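O-ureido-L-serine synthase (Streptomyces lavendulae, PDB 3X44) catalyses the pyridoxal-phosphate-dependent addition of hydroxyurea to O-acetyl-L-serine, giving O-ureido-L-serine for D-cycloserine biosynthesis, and also makes L-cysteine from sulfide. Local coordinates at the PUS site and the interface of chains A and B. Residues are numbered along the deposited sequence; one frame, centred on the assembly and turned at random. Chains: chain A/B, O-ureido-L-serine synthase.

Contact 1: the PUS site. Residues chain A 70-74, 121, 142-143, 176-181, 220-224, 265, 291-292, 297. With PUS ((E)-O-(carbamoylamino)-N-({3-hydroxy-2-methyl-5-[(phosphonooxy)methyl]pyridin-4-yl}methylidene)-L-serine), chain C.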
loop_
_atom_site.group_PDB
_atom_site.type_symbol
_atom_site.label_atom_id
_atom_site.label_comp_id
_atom_site.label_asym_id
_atom_site.label_seq_id
_atom_site.Cartn_x
_atom_site.Cartn_y
_atom_site.Cartn_z
ATOM N N THR A 70 2.495 -32.725 -4.688
ATOM C CA THR A 70 3.262 -31.489 -4.704
ATOM C C THR A 70 4.755 -31.703 -4.487
ATOM O O THR A 70 5.163 -32.741 -3.966
ATOM C CB THR A 70 2.729 -30.556 -3.589
ATOM O OG1 THR A 70 3.547 -29.390 -3.492
ATOM C CG2 THR A 70 2.758 -31.283 -2.247
ATOM N N SER A 71 5.561 -30.726 -4.898
ATOM C CA SER A 71 7.008 -30.787 -4.679
ATOM C C SER A 71 7.264 -30.137 -3.319
ATOM O O SER A 71 8.411 -30.023 -2.877
ATOM C CB SER A 71 7.780 -30.026 -5.770
ATOM O OG SER A 71 7.430 -28.651 -5.815
ATOM N N GLY A 72 6.189 -29.701 -2.667
ATOM C CA GLY A 72 6.323 -29.082 -1.355
ATOM C C GLY A 72 5.540 -27.802 -1.101
ATOM O O GLY A 72 4.620 -27.781 -0.291
ATOM N N ASN A 73 5.896 -26.730 -1.799
ATOM C CA ASN A 73 5.240 -25.439 -1.609
ATOM C C ASN A 73 3.730 -25.456 -1.803
ATOM O O ASN A 73 2.993 -24.856 -1.022
ATOM C CB ASN A 73 5.884 -24.382 -2.515
ATOM C CG ASN A 73 7.214 -23.873 -1.966
ATOM O OD1 ASN A 73 7.408 -23.814 -0.752
ATOM N ND2 ASN A 73 8.131 -23.500 -2.858
ATOM N N VAL A 74 3.242 -26.139 -2.826
ATOM C CA VAL A 74 1.798 -26.154 -2.997
ATOM C C VAL A 74 1.160 -26.881 -1.814
ATOM O O VAL A 74 0.098 -26.490 -1.339
ATOM C CB VAL A 74 1.399 -26.802 -4.333
ATOM C CG1 VAL A 74 -0.058 -27.224 -4.303
ATOM C CG2 VAL A 74 1.612 -25.789 -5.451
ATOM N N SER A 121 6.586 -36.418 -10.397
ATOM C CA SER A 121 5.221 -35.995 -10.144
ATOM C C SER A 121 4.230 -36.821 -10.955
ATOM O O SER A 121 3.040 -36.835 -10.667
ATOM C CB SER A 121 5.059 -34.515 -10.474
ATOM O OG SER A 121 5.773 -33.720 -9.544
ATOM N N GLN A 142 -3.207 -29.171 -9.818
ATOM C CA GLN A 142 -2.412 -27.989 -10.120
ATOM C C GLN A 142 -1.774 -27.934 -11.507
ATOM O O GLN A 142 -1.505 -26.850 -12.020
ATOM C CB GLN A 142 -1.338 -27.783 -9.036
ATOM C CG GLN A 142 -0.266 -28.871 -8.935
ATOM C CD GLN A 142 0.973 -28.378 -8.192
ATOM O OE1 GLN A 142 1.329 -27.202 -8.279
ATOM N NE2 GLN A 142 1.630 -29.274 -7.456
ATOM N N PHE A 143 -1.538 -29.085 -12.127
ATOM C CA PHE A 143 -0.914 -29.093 -13.451
ATOM C C PHE A 143 -1.891 -28.909 -14.601
ATOM O O PHE A 143 -1.477 -28.738 -15.755
ATOM C CB PHE A 143 -0.154 -30.400 -13.670
ATOM C CG PHE A 143 0.973 -30.608 -12.711
ATOM C CD1 PHE A 143 2.197 -29.973 -12.910
ATOM C CD2 PHE A 143 0.825 -31.456 -11.614
ATOM C CE1 PHE A 143 3.254 -30.183 -12.038
ATOM C CE2 PHE A 143 1.877 -31.670 -10.738
ATOM C CZ PHE A 143 3.095 -31.034 -10.948
ATOM N N PHE A 176 9.973 -23.243 -14.122
ATOM C CA PHE A 176 8.607 -23.732 -14.081
ATOM C C PHE A 176 8.437 -25.132 -13.530
ATOM O O PHE A 176 9.308 -25.988 -13.671
ATOM C CB PHE A 176 7.963 -23.637 -15.470
ATOM C CG PHE A 176 8.554 -24.562 -16.492
ATOM C CD1 PHE A 176 8.194 -25.905 -16.526
ATOM C CD2 PHE A 176 9.437 -24.079 -17.458
ATOM C CE1 PHE A 176 8.698 -26.756 -17.507
ATOM C CE2 PHE A 176 9.951 -24.922 -18.450
ATOM C CZ PHE A 176 9.578 -26.263 -18.474
ATOM N N GLY A 177 7.308 -25.327 -12.859
ATOM C CA GLY A 177 6.942 -26.614 -12.302
ATOM C C GLY A 177 5.633 -26.918 -13.015
ATOM O O GLY A 177 5.585 -27.756 -13.917
ATOM N N THR A 178 4.572 -26.216 -12.628
ATOM C CA THR A 178 3.273 -26.389 -13.276
ATOM C C THR A 178 3.201 -25.486 -14.514
ATOM O O THR A 178 2.380 -25.705 -15.411
ATOM C CB THR A 178 2.118 -25.999 -12.333
ATOM O OG1 THR A 178 2.160 -24.586 -12.070
ATOM C CG2 THR A 178 2.227 -26.761 -11.023
ATOM N N THR A 179 4.094 -24.495 -14.552
ATOM C CA THR A 179 4.185 -23.476 -15.613
ATOM C C THR A 179 3.076 -22.435 -15.470
ATOM O O THR A 179 2.922 -21.555 -16.318
ATOM C CB THR A 179 4.151 -24.061 -17.065
ATOM O OG1 THR A 179 2.798 -24.232 -17.502
ATOM C CG2 THR A 179 4.896 -25.373 -17.130
ATOM N N GLY A 180 2.326 -22.510 -14.374
ATOM C CA GLY A 180 1.262 -21.542 -14.163
ATOM C C GLY A 180 1.780 -20.111 -14.117
ATOM O O GLY A 180 1.128 -19.186 -14.610
ATOM N N THR A 181 2.951 -19.921 -13.516
ATOM C CA THR A 181 3.536 -18.590 -13.407
ATOM C C THR A 181 3.945 -18.110 -14.786
ATOM O O THR A 181 3.582 -17.025 -15.205
ATOM C CB THR A 181 4.777 -18.594 -12.482
ATOM O OG1 THR A 181 4.363 -18.819 -11.130
ATOM C CG2 THR A 181 5.504 -17.265 -12.550
ATOM N N GLN A 220 14.418 -28.131 -6.381
ATOM C CA GLN A 220 13.094 -28.411 -5.840
ATOM C C GLN A 220 12.008 -27.447 -6.291
ATOM O O GLN A 220 12.135 -26.231 -6.149
ATOM C CB GLN A 220 13.168 -28.458 -4.306
ATOM C CG GLN A 220 14.347 -29.277 -3.787
ATOM C CD GLN A 220 14.097 -29.923 -2.429
ATOM O OE1 GLN A 220 12.963 -30.009 -1.963
ATOM N NE2 GLN A 220 15.165 -30.380 -1.790
ATOM N N GLY A 221 10.936 -28.009 -6.842
ATOM C CA GLY A 221 9.833 -27.188 -7.292
ATOM C C GLY A 221 9.733 -27.123 -8.803
ATOM O O GLY A 221 8.658 -26.885 -9.350
ATOM N N LEU A 222 10.852 -27.349 -9.482
ATOM C CA LEU A 222 10.867 -27.295 -10.940
ATOM C C LEU A 222 10.839 -28.641 -11.637
ATOM O O LEU A 222 11.053 -29.701 -11.032
ATOM C CB LEU A 222 12.117 -26.567 -11.444
ATOM C CG LEU A 222 12.503 -25.224 -10.828
ATOM C CD1 LEU A 222 13.749 -24.694 -11.519
ATOM C CD2 LEU A 222 11.353 -24.247 -10.982
ATOM N N ALA A 223 10.573 -28.549 -12.935
ATOM C CA ALA A 223 10.571 -29.659 -13.863
ATOM C C ALA A 223 9.968 -31.006 -13.491
ATOM O O ALA A 223 10.682 -31.928 -13.088
ATOM C CB ALA A 223 11.994 -29.869 -14.360
ATOM N N PRO A 224 8.639 -31.134 -13.609
ATOM C CA PRO A 224 7.991 -32.413 -13.295
ATOM C C PRO A 224 8.328 -33.323 -14.492
ATOM O O PRO A 224 8.751 -32.827 -15.540
ATOM C CB PRO A 224 6.514 -32.053 -13.239
ATOM C CG PRO A 224 6.390 -30.901 -14.190
ATOM C CD PRO A 224 7.657 -30.102 -13.985
ATOM N N SER A 265 15.361 -22.658 -6.833
ATOM C CA SER A 265 14.779 -22.175 -8.077
ATOM C C SER A 265 14.991 -20.674 -8.175
ATOM O O SER A 265 15.110 -20.128 -9.270
ATOM C CB SER A 265 13.282 -22.503 -8.148
ATOM O OG SER A 265 12.530 -21.709 -7.254
ATOM N N PRO A 291 10.677 -17.600 -6.261
ATOM C CA PRO A 291 9.527 -18.363 -5.762
ATOM C C PRO A 291 9.328 -18.556 -4.268
ATOM O O PRO A 291 8.192 -18.523 -3.795
ATOM C CB PRO A 291 9.636 -19.693 -6.507
ATOM C CG PRO A 291 10.398 -19.337 -7.776
ATOM C CD PRO A 291 11.437 -18.375 -7.261
ATOM N N ASP A 292 10.403 -18.754 -3.516
ATOM C CA ASP A 292 10.234 -18.971 -2.089
ATOM C C ASP A 292 11.407 -18.554 -1.214
ATOM O O ASP A 292 12.449 -18.108 -1.705
ATOM C CB ASP A 292 9.888 -20.445 -1.825
ATOM C CG ASP A 292 11.032 -21.399 -2.162
ATOM O OD1 ASP A 292 12.127 -20.935 -2.556
ATOM O OD2 ASP A 292 10.822 -22.627 -2.026
ATOM N N TYR A 297 15.173 -24.830 3.120
ATOM C CA TYR A 297 16.266 -25.514 2.443
ATOM C C TYR A 297 17.477 -25.722 3.349
ATOM O O TYR A 297 18.551 -26.110 2.886
ATOM C CB TYR A 297 16.685 -24.710 1.208
ATOM C CG TYR A 297 15.580 -24.572 0.190
ATOM C CD1 TYR A 297 15.471 -25.472 -0.869
ATOM C CD2 TYR A 297 14.628 -23.561 0.303
ATOM C CE1 TYR A 297 14.439 -25.372 -1.792
ATOM C CE2 TYR A 297 13.597 -23.454 -0.610
ATOM C CZ TYR A 297 13.503 -24.362 -1.660
ATOM O OH TYR A 297 12.477 -24.251 -2.575
HETATM N N PUS C . 5.862 -25.751 -6.954
HETATM C CA PUS C . 4.645 -26.639 -7.148
HETATM C CB PUS C . 4.823 -27.603 -8.374
HETATM O OG PUS C . 6.028 -28.472 -8.173
HETATM N ND PUS C . 5.845 -29.766 -8.792
HETATM C CE PUS C . 6.733 -30.195 -9.716
HETATM N NZ2 PUS C . 7.531 -29.316 -10.348
HETATM O OZ1 PUS C . 6.809 -31.354 -9.975
HETATM C C PUS C . 4.431 -27.471 -5.864
HETATM O O PUS C . 4.898 -27.086 -4.829
HETATM O OT PUS C . 3.795 -28.497 -5.901
HETATM C C2 PUS C . 9.530 -23.281 -6.478
HETATM C C3 PUS C . 8.255 -24.021 -6.524
HETATM C C4 PUS C . 7.500 -24.054 -7.782
HETATM C C5 PUS C . 8.026 -23.325 -8.942
HETATM C C6 PUS C . 9.301 -22.607 -8.795
HETATM C C2A PUS C . 10.351 -23.260 -5.220
HETATM C C4A PUS C . 6.290 -24.948 -7.942
HETATM C C5A PUS C . 7.289 -23.310 -10.272
HETATM N N1 PUS C . 9.986 -22.619 -7.599
HETATM O O3 PUS C . 7.769 -24.601 -5.410
HETATM O O1P PUS C . 4.364 -24.046 -10.723
HETATM O O2P PUS C . 4.074 -21.765 -11.269
HETATM O O3P PUS C . 5.627 -23.083 -12.494
HETATM O O4P PUS C . 6.097 -22.459 -10.196
HETATM P P PUS C . 5.040 -22.845 -11.174
HETATM O O HOH W 1 8.073 -26.799 -4.109
HETATM O O HOH W 2 6.586 -19.751 -9.607
HETATM O O HOH W 3 3.974 -32.107 -8.031
#
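Backbone amides frame the phosphate and the carboxylate of PUS, the external aldimine of O-ureido-L-serine with pyridoxal phosphate: the glycine-rich turn A:Gly177-A:Thr181, with A:Thr179 at positive phi (76°), wraps the phosphate, and A:Ser71, in the loop before helix 73-85, and A:Val74, in its first turn, give N-H groups to the carboxylate. A:Gly177 N meets phosphate O3P almost straight (177° at H). A:Thr178 OG1, turned between its own N and carbonyl carbon, reaches PUS O1P at 2.6 Å. A:Thr181 OG1 and N share O2P; the helix start at 180 would add to the pull on the charge. Carboxylate OT takes three donors: A:Ser71 N, A:Thr70 OG1 at 2.6 Å and A:Gln142 NE2 at 2.8 Å, the last in its amide plane. A:Asn73 ND2 gives one N-H to the phenolic O3 and the other to A:Asp292 OD2, which fixes the amide's rotation. The pyridine ring lies between A:Gly221 CA and A:Leu222 CD2 on one side and the A:Pro291 ring on the other. A:Ser265 OG, set between its own N and carbonyl carbon (chi1 72°), lies 2.7 Å from the pyridine N1 of PUS. At the ureido end A:Phe143 turns its ring edge to CE, and A:Ser121 OG donates to the carbonyl OZ1 at 2.6 Å.

Contact 2: the interface of chains A and B. Residues chain A 16, 30, 163-164, 167; chain B 2-4.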
loop_
_atom_site.group_PDB
_atom_site.type_symbol
_atom_site.label_atom_id
_atom_site.label_comp_id
_atom_site.label_asym_id
_atom_site.label_seq_id
_atom_site.Cartn_x
_atom_site.Cartn_y
_atom_site.Cartn_z
ATOM N N ILE A 16 9.078 -6.022 -5.506
ATOM C CA ILE A 16 10.057 -6.272 -6.547
ATOM C C ILE A 16 11.173 -5.314 -6.144
ATOM O O ILE A 16 10.942 -4.116 -5.964
ATOM C CB ILE A 16 9.532 -5.907 -7.956
ATOM C CG1 ILE A 16 8.507 -6.947 -8.417
ATOM C CG2 ILE A 16 10.691 -5.884 -8.963
ATOM C CD1 ILE A 16 7.905 -6.630 -9.769
ATOM N N TYR A 30 16.166 -6.858 -11.344
ATOM C CA TYR A 30 15.168 -6.745 -10.292
ATOM C C TYR A 30 14.669 -8.146 -9.981
ATOM O O TYR A 30 14.757 -9.032 -10.825
ATOM C CB TYR A 30 14.012 -5.863 -10.759
ATOM C CG TYR A 30 14.343 -4.385 -10.838
ATOM C CD1 TYR A 30 14.832 -3.824 -12.018
ATOM C CD2 TYR A 30 14.132 -3.542 -9.743
ATOM C CE1 TYR A 30 15.099 -2.459 -12.107
ATOM C CE2 TYR A 30 14.399 -2.170 -9.829
ATOM C CZ TYR A 30 14.878 -1.640 -11.012
ATOM O OH TYR A 30 15.121 -0.291 -11.109
ATOM N N ASP A 163 4.294 -2.032 -11.603
ATOM C CA ASP A 163 5.595 -1.582 -11.125
ATOM C C ASP A 163 6.494 -1.062 -12.244
ATOM O O ASP A 163 7.272 -0.130 -12.040
ATOM C CB ASP A 163 6.312 -2.718 -10.396
ATOM C CG ASP A 163 5.897 -2.836 -8.946
ATOM O OD1 ASP A 163 5.182 -1.948 -8.444
ATOM O OD2 ASP A 163 6.291 -3.824 -8.304
ATOM N N PHE A 164 6.384 -1.662 -13.426
ATOM C CA PHE A 164 7.215 -1.252 -14.548
ATOM C C PHE A 164 6.538 -0.325 -15.547
ATOM O O PHE A 164 7.125 0.012 -16.575
ATOM C CB PHE A 164 7.755 -2.488 -15.272
ATOM C CG PHE A 164 8.976 -3.076 -14.620
ATOM C CD1 PHE A 164 8.875 -4.203 -13.815
ATOM C CD2 PHE A 164 10.224 -2.477 -14.781
ATOM C CE1 PHE A 164 9.996 -4.727 -13.177
ATOM C CE2 PHE A 164 11.354 -2.991 -14.148
ATOM C CZ PHE A 164 11.240 -4.117 -13.344
ATOM N N LYS A 167 8.266 2.434 -17.437
ATOM C CA LYS A 167 9.679 2.122 -17.224
ATOM C C LYS A 167 10.211 1.043 -18.161
ATOM O O LYS A 167 9.451 0.274 -18.744
ATOM C CB LYS A 167 9.904 1.689 -15.780
ATOM C CG LYS A 167 9.778 2.821 -14.775
ATOM C CD LYS A 167 9.541 2.286 -13.381
ATOM C CE LYS A 167 8.894 3.339 -12.493
ATOM N NZ LYS A 167 9.638 4.631 -12.533
ATOM N N PRO B 2 4.853 0.040 -6.083
ATOM C CA PRO B 2 6.002 0.589 -6.834
ATOM C C PRO B 2 7.289 -0.170 -6.533
ATOM O O PRO B 2 7.415 -0.823 -5.496
ATOM C CB PRO B 2 6.162 2.056 -6.460
ATOM C CG PRO B 2 5.158 2.242 -5.311
ATOM C CD PRO B 2 4.131 1.111 -5.374
ATOM N N LEU B 3 8.244 -0.065 -7.451
ATOM C CA LEU B 3 9.536 -0.728 -7.326
ATOM C C LEU B 3 10.321 -0.270 -6.098
ATOM O O LEU B 3 10.238 0.888 -5.691
ATOM C CB LEU B 3 10.375 -0.458 -8.578
ATOM C CG LEU B 3 9.964 -1.178 -9.860
ATOM C CD1 LEU B 3 10.793 -0.648 -11.028
ATOM C CD2 LEU B 3 10.169 -2.667 -9.690
ATOM N N PHE B 4 11.086 -1.192 -5.520
ATOM C CA PHE B 4 11.920 -0.897 -4.359
ATOM C C PHE B 4 13.375 -0.934 -4.808
ATOM O O PHE B 4 13.747 -1.758 -5.642
ATOM C CB PHE B 4 11.722 -1.943 -3.262
ATOM C CG PHE B 4 10.377 -1.896 -2.607
ATOM C CD1 PHE B 4 9.359 -2.748 -3.021
ATOM C CD2 PHE B 4 10.129 -1.016 -1.559
ATOM C CE1 PHE B 4 8.107 -2.730 -2.398
ATOM C CE2 PHE B 4 8.880 -0.990 -0.926
ATOM C CZ PHE B 4 7.867 -1.853 -1.352
HETATM O O HOH W 4 7.209 -3.753 -5.740
HETATM O O HOH W 5 7.090 1.484 -9.865
#
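Water 4 is the best-held polar atom, gripped by three partners from both subunits: A:Ile16 N at 2.9 Å, the carboxylate A:Asp163 OD2 at 2.7 Å and the carbonyl B:Pro2 O. A second water, water 5, joins A:Asp163 O to B:Leu3 N, so the N-terminal segment of chain B is tied through solvent on either side of the B:Pro2-B:Leu3 peptide. The direct backbone link is B:Phe4 N to A:Ile16 O, 3.0 Å, with the N-H coming nearly along the C=O axis (166° at the oxygen). The B:Phe4 ring keeps the same carbonyl oxygen at its edge. A:Asp163, its CG beside the backbone N (chi1 -84°), points OD1 at the nitrogen of the first modelled residue, B:Pro2 N, 3.1 Å away, a hydrogen bond that would gain from opposite charges if the chain truly starts here and that amine is protonated. B:Leu3 supplies the apolar plug. Its CD2 presses on A:Ile16 CG2 at 3.3 Å, tighter than usual, as the two side chains cross obliquely. CD1 sits over one face of the A:Phe164 ring, 3.9 Å from CE2 and toward the rim, and A:Lys167 CD meets this methyl tip to tip. A:Tyr30 crosses the leucine at about a right angle with its CD2-CE2 side. Together these contacts hold the N-terminal segment of one subunit on its neighbour, helping to build the homotetramer.

Contact 3: the interface of chains A and B. Residues chain A 21, 252, 255-260; chain B 7, 80, 83-84, 107-109.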
loop_
_atom_site.group_PDB
_atom_site.type_symbol
_atom_site.label_atom_id
_atom_site.label_comp_id
_atom_site.label_asym_id
_atom_site.label_seq_id
_atom_site.Cartn_x
_atom_site.Cartn_y
_atom_site.Cartn_z
ATOM N N ARG A 21 24.442 -5.119 -5.977
ATOM C CA ARG A 21 25.819 -5.367 -6.387
ATOM C C ARG A 21 26.076 -6.604 -7.247
ATOM O O ARG A 21 27.144 -6.731 -7.831
ATOM C CB ARG A 21 26.731 -5.413 -5.155
ATOM C CG ARG A 21 26.189 -6.227 -3.990
ATOM C CD ARG A 21 27.094 -6.118 -2.764
ATOM N NE ARG A 21 26.991 -4.809 -2.118
ATOM C CZ ARG A 21 25.981 -4.434 -1.339
ATOM N NH1 ARG A 21 24.977 -5.270 -1.102
ATOM N NH2 ARG A 21 25.973 -3.223 -0.796
ATOM N N ARG A 252 23.176 -18.555 -2.656
ATOM C CA ARG A 252 24.114 -18.232 -1.591
ATOM C C ARG A 252 24.560 -16.791 -1.742
ATOM O O ARG A 252 24.571 -16.029 -0.771
ATOM C CB ARG A 252 25.336 -19.159 -1.656
ATOM C CG ARG A 252 25.087 -20.541 -1.080
ATOM C CD ARG A 252 26.357 -21.385 -1.031
ATOM N NE ARG A 252 26.138 -22.608 -0.266
ATOM C CZ ARG A 252 26.995 -23.620 -0.187
ATOM N NH1 ARG A 252 28.155 -23.571 -0.830
ATOM N NH2 ARG A 252 26.683 -24.690 0.532
ATOM N N ALA A 255 21.833 -14.105 -0.688
ATOM C CA ALA A 255 21.726 -13.913 0.750
ATOM C C ALA A 255 22.936 -13.193 1.348
ATOM O O ALA A 255 22.783 -12.320 2.197
ATOM C CB ALA A 255 21.525 -15.256 1.435
ATOM N N ALA A 256 24.137 -13.542 0.896
ATOM C CA ALA A 256 25.357 -12.933 1.433
ATOM C C ALA A 256 25.795 -11.610 0.785
ATOM O O ALA A 256 26.547 -10.828 1.392
ATOM C CB ALA A 256 26.502 -13.947 1.366
ATOM N N GLU A 257 25.325 -11.348 -0.432
ATOM C CA GLU A 257 25.708 -10.127 -1.138
ATOM C C GLU A 257 24.580 -9.113 -1.293
ATOM O O GLU A 257 24.820 -7.947 -1.612
ATOM C CB GLU A 257 26.272 -10.484 -2.515
ATOM C CG GLU A 257 27.589 -11.234 -2.449
ATOM C CD GLU A 257 28.042 -11.745 -3.801
ATOM O OE1 GLU A 257 27.910 -11.005 -4.798
ATOM O OE2 GLU A 257 28.535 -12.888 -3.867
ATOM N N GLU A 258 23.349 -9.544 -1.056
ATOM C CA GLU A 258 22.220 -8.639 -1.196
ATOM C C GLU A 258 21.260 -8.705 -0.016
ATOM O O GLU A 258 20.342 -7.891 0.098
ATOM C CB GLU A 258 21.470 -8.947 -2.497
ATOM C CG GLU A 258 22.353 -8.929 -3.739
ATOM C CD GLU A 258 22.475 -7.541 -4.343
ATOM O OE1 GLU A 258 21.840 -6.600 -3.814
ATOM O OE2 GLU A 258 23.206 -7.392 -5.344
ATOM N N GLY A 259 21.470 -9.662 0.874
ATOM C CA GLY A 259 20.574 -9.781 2.007
ATOM C C GLY A 259 19.226 -10.364 1.607
ATOM O O GLY A 259 18.219 -10.124 2.263
ATOM N N ILE A 260 19.200 -11.112 0.511
ATOM C CA ILE A 260 17.960 -11.743 0.057
ATOM C C ILE A 260 18.157 -13.257 0.116
ATOM O O ILE A 260 18.954 -13.824 -0.633
ATOM C CB ILE A 260 17.594 -11.313 -1.378
ATOM C CG1 ILE A 260 17.410 -9.794 -1.427
ATOM C CG2 ILE A 260 16.288 -11.981 -1.810
ATOM C CD1 ILE A 260 17.363 -9.224 -2.827
ATOM N N ILE B 7 16.203 -4.167 -0.588
ATOM C CA ILE B 7 15.361 -5.108 0.143
ATOM C C ILE B 7 15.038 -4.524 1.522
ATOM O O ILE B 7 14.001 -4.829 2.120
ATOM C CB ILE B 7 16.074 -6.480 0.302
ATOM C CG1 ILE B 7 15.144 -7.478 1.002
ATOM C CG2 ILE B 7 17.365 -6.318 1.095
ATOM C CD1 ILE B 7 14.009 -7.972 0.118
ATOM N N MET B 80 21.521 -9.744 7.786
ATOM C CA MET B 80 20.835 -9.341 6.561
ATOM C C MET B 80 21.114 -7.887 6.176
ATOM O O MET B 80 21.363 -7.585 5.006
ATOM C CB MET B 80 19.331 -9.548 6.718
ATOM C CG MET B 80 18.549 -9.356 5.435
ATOM S SD MET B 80 16.805 -9.096 5.726
ATOM C CE MET B 80 16.798 -7.787 6.954
ATOM N N ALA B 83 24.746 -7.645 5.068
ATOM C CA ALA B 83 24.930 -8.191 3.728
ATOM C C ALA B 83 24.409 -7.219 2.673
ATOM O O ALA B 83 24.983 -7.088 1.601
ATOM C CB ALA B 83 24.216 -9.540 3.601
ATOM N N ALA B 84 23.327 -6.524 2.988
ATOM C CA ALA B 84 22.751 -5.581 2.040
ATOM C C ALA B 84 23.507 -4.257 1.965
ATOM O O ALA B 84 23.664 -3.678 0.885
ATOM C CB ALA B 84 21.296 -5.317 2.394
ATOM N N ALA B 107 23.869 -17.906 6.526
ATOM C CA ALA B 107 23.378 -17.659 5.177
ATOM C C ALA B 107 23.624 -16.222 4.722
ATOM O O ALA B 107 24.030 -15.983 3.582
ATOM C CB ALA B 107 21.891 -17.987 5.095
ATOM N N TYR B 108 23.377 -15.265 5.609
ATOM C CA TYR B 108 23.580 -13.862 5.267
ATOM C C TYR B 108 25.057 -13.468 5.315
ATOM O O TYR B 108 25.409 -12.315 5.056
ATOM C CB TYR B 108 22.767 -12.965 6.210
ATOM C CG TYR B 108 21.277 -13.034 5.954
ATOM C CD1 TYR B 108 20.740 -12.620 4.729
ATOM C CD2 TYR B 108 20.404 -13.524 6.930
ATOM C CE1 TYR B 108 19.363 -12.693 4.487
ATOM C CE2 TYR B 108 19.030 -13.597 6.690
ATOM C CZ TYR B 108 18.520 -13.181 5.472
ATOM O OH TYR B 108 17.167 -13.252 5.242
ATOM N N GLY B 109 25.911 -14.430 5.647
ATOM C CA GLY B 109 27.337 -14.166 5.707
ATOM C C GLY B 109 27.839 -13.777 7.085
ATOM O O GLY B 109 28.980 -13.324 7.229
HETATM O O HOH W 6 16.172 -11.903 2.878
HETATM O O HOH W 7 24.926 -17.479 1.739
#
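A:Arg21 starts with CG in the crowded position between its own N and carbonyl carbon (chi1 45°), runs straight at chi2, then bends at chi3 (73°), which swings the guanidinium to the end of helix 73-85 of chain B. There NH1 and NH2 grip one oxygen end-on, B:Ala84 O, each at 2.9 Å. The oxygen lies in the guanidinium plane, yet both nitrogens stand well above the carbonyl plane. NH1 also donates to A:Glu257 O at 2.7 Å, so the last turns of helices from both subunits offer carbonyls to one guanidinium, whose likely positive charge would suit the C-terminal ends of the helices. As second shell, A:Glu258 OE2 takes A:Arg21 N on its syn lone pair at 2.7 Å and steadies the base of the arginine. Beyond this, small residues let backbones come close: B:Ala83 CB points at A:Ala255 O and A:Ala256 O, and A:Ala255 CB faces B:Ala107 O. A:Gly259 CA rests against B:Tyr108 CD1 at 3.9 Å, while B:Met80 CB lies over the centre of the tyrosine ring from one face. The phenol B:Tyr108 OH shares water 6 with A:Gly259 O, and water 7 bridges A:Arg252 O and B:Ala107 O. The side chains of A:Ile260 and B:Ile7 cross obliquely, CG1 of the first 4.0 Å from CB of the second. This seam docks the end of helix 244-257 on helix 73-85 of the partner, helping hold the subunits together.

Measured between the centres of their C-alpha atoms, contact 1 lies about 25 Å from contact 2 and 24 Å from contact 3, while contacts 2 and 3 are about 20 Å apart. Helix 73-85 is the shared element: its first residues serve the ligand in contact 1, and in the partner subunit its far end forms part of contact 3, so subunit packing could help steady the active-site helix. Contacts 2 and 3 both draw on the N-terminal region of chain B, and the two-fold repeats each with the chains exchanged. Contact 1 is lined by chain A residues, whereas the other two join subunits of the homotetramer.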